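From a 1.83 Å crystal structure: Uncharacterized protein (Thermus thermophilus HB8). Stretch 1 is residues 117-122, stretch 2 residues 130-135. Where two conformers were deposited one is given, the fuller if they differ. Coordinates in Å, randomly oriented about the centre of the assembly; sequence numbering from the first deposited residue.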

# COMPACT_ATOMS: atom_id res chain seq x y z
N GLU A 117 0.20 12.25 17.00
CA GLU A 117 0.09 11.68 18.35
C GLU A 117 1.31 10.87 18.71
O GLU A 117 2.03 10.44 17.82
CB GLU A 117 -1.13 10.81 18.45
CG GLU A 117 -2.42 11.61 18.58
CD GLU A 117 -3.57 10.77 19.09
OE1 GLU A 117 -3.35 9.59 19.44
OE2 GLU A 117 -4.70 11.28 19.09
N ALA A 118 1.56 10.65 19.99
CA ALA A 118 2.58 9.69 20.37
C ALA A 118 1.98 8.30 20.16
O ALA A 118 0.76 8.13 20.27
CB ALA A 118 2.98 9.85 21.83
N PRO A 119 2.83 7.32 19.89
CA PRO A 119 2.31 5.93 19.82
C PRO A 119 1.70 5.48 21.14
O PRO A 119 2.02 6.06 22.19
CB PRO A 119 3.55 5.09 19.53
CG PRO A 119 4.55 6.04 19.00
CD PRO A 119 4.28 7.37 19.66
N ARG A 120 0.84 4.46 21.08
CA ARG A 120 0.23 3.86 22.26
C ARG A 120 0.65 2.42 22.40
O ARG A 120 0.83 1.74 21.39
CB ARG A 120 -1.28 3.90 22.12
CG ARG A 120 -1.86 5.29 21.90
CD ARG A 120 -3.37 5.23 21.69
NE ARG A 120 -3.86 6.53 21.33
CZ ARG A 120 -5.05 7.02 21.64
NH1 ARG A 120 -5.92 6.30 22.34
NH2 ARG A 120 -5.36 8.24 21.23
N ALA A 121 0.81 1.95 23.63
CA ALA A 121 0.89 0.51 23.89
C ALA A 121 -0.51 0.00 24.16
O ALA A 121 -1.23 0.56 25.00
CB ALA A 121 1.78 0.24 25.11
N LEU A 122 -0.91 -1.05 23.47
CA LEU A 122 -2.16 -1.72 23.80
C LEU A 122 -1.83 -3.06 24.38
O LEU A 122 -1.27 -3.92 23.69
CB LEU A 122 -3.03 -1.90 22.58
CG LEU A 122 -3.32 -0.68 21.71
CD1 LEU A 122 -4.43 -1.07 20.76
CD2 LEU A 122 -3.71 0.53 22.52
N GLU A 130 -4.36 0.35 28.02
CA GLU A 130 -3.71 1.13 26.98
C GLU A 130 -2.94 2.26 27.68
O GLU A 130 -3.39 2.75 28.72
CB GLU A 130 -4.82 1.64 26.06
CG GLU A 130 -4.44 2.69 25.05
CD GLU A 130 -5.66 3.30 24.39
OE1 GLU A 130 -6.67 2.59 24.20
OE2 GLU A 130 -5.62 4.49 24.07
N ARG A 131 -1.77 2.63 27.17
CA ARG A 131 -1.04 3.80 27.68
C ARG A 131 -0.31 4.52 26.55
O ARG A 131 0.14 3.88 25.58
CB ARG A 131 -0.06 3.39 28.80
CG ARG A 131 1.17 2.62 28.36
CD ARG A 131 2.14 2.41 29.52
NE ARG A 131 1.76 1.27 30.35
CZ ARG A 131 2.50 0.19 30.57
NH1 ARG A 131 2.03 -0.78 31.33
NH2 ARG A 131 3.72 0.09 30.04
N SER A 132 -0.18 5.83 26.70
CA SER A 132 0.54 6.65 25.77
C SER A 132 2.01 6.43 25.98
O SER A 132 2.47 6.29 27.13
CB SER A 132 0.21 8.12 26.03
OG SER A 132 0.87 8.91 25.07
N LEU A 133 2.76 6.34 24.88
CA LEU A 133 4.20 6.10 24.93
C LEU A 133 5.02 7.36 24.72
O LEU A 133 6.04 7.36 23.99
CB LEU A 133 4.59 5.00 23.92
CG LEU A 133 3.90 3.66 24.20
CD1 LEU A 133 4.34 2.67 23.14
CD2 LEU A 133 4.18 3.14 25.61
N GLU A 134 4.63 8.43 25.43
CA GLU A 134 5.35 9.70 25.33
C GLU A 134 6.78 9.53 25.69
O GLU A 134 7.65 10.05 25.03
CB GLU A 134 4.79 10.75 26.29
CG GLU A 134 3.42 11.23 25.93
CD GLU A 134 3.40 12.16 24.73
OE1 GLU A 134 4.47 12.62 24.23
OE2 GLU A 134 2.28 12.42 24.27
N ALA A 135 7.04 8.80 26.77
CA ALA A 135 8.40 8.67 27.30
C ALA A 135 9.28 7.76 26.46
O ALA A 135 10.46 8.03 26.27
CB ALA A 135 8.37 8.16 28.74
O HOH W 1 -0.59 8.50 22.71

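Residues 120-122 and 130-132 lie side by side as antiparallel strands, their N-to-C directions 165° apart and their axes 4.7 Å apart at closest approach. Ala-121 and Arg-131 form the hydrogen-bonded pair of this short ladder: Ala-121 N donates to Arg-131 O at 2.8 Å, and Arg-131 N donates to Ala-121 O at 3.0 Å. The non-hydrogen-bonded pairs, Arg-120 with Ser-132 and Leu-122 with Glu-130, flank it, and their CA atoms draw in to 4.5 Å, against 5.4 Å for Ala-121 and Arg-131. The same carbonyls also receive CA-H...O contacts, from Arg-120 CA to Arg-131 O (3.3 Å) and from Glu-130 CA to Ala-121 O (3.2 Å). Beyond the strand, the pairing gains one more hydrogen bond, from Leu-133 N to Pro-119 O at 2.8 Å. Proline has no amide hydrogen to donate, but its carbonyl remains a good acceptor, so the link here runs one way, with Pro-119 accepting and not donating.

Arg-120, Leu-122, Glu-130 and Ser-132 share one face of the sheet. Across it, Arg-120 NH1 reaches Glu-130 OE2 at 2.5 Å, a very short salt bridge in which the carboxylate oxygen lies at the edge of the guanidinium, near its plane, where the N-H groups point. Arg-120 NH2 makes a second salt bridge with Glu-117 OE1, at 3.0 Å within its own stretch. A guanidinium suits this place because its several N-H groups let two carboxylates bind different nitrogens. Its long side chain, m at chi1 and t at chi2 and chi3, spans the distance to both. Glu-130 is also useful for its methylenes: its CG packs 3.4 Å from Leu-122 CD2, so one side chain offers both charge and an apolar surface.

Ala-121 and Arg-131 project from the other face. The small methyl of Ala-121 is buried, with its CB 3.8 Å from Leu-133 CD2 and 4.1 Å from Arg-131 CG, an aliphatic part of the arginine. Leu-133 points toward the first stretch, where its CD1 lies 4.4 Å from Pro-119 CB and 4.0 Å from Ala-121 CB; an apolar side chain of this size suits a place beside these buried residues.

Ala-118, also buried, directs its CB toward the second stretch, 3.6 Å from Glu-134 OE2. Nearby, a water molecule donates to Ala-118 O at 2.8 Å and hydrogen-bonds with Ser-132 OG, also at 2.8 Å. The short polar side chain of Ser-132 thereby joins the two stretches through solvent.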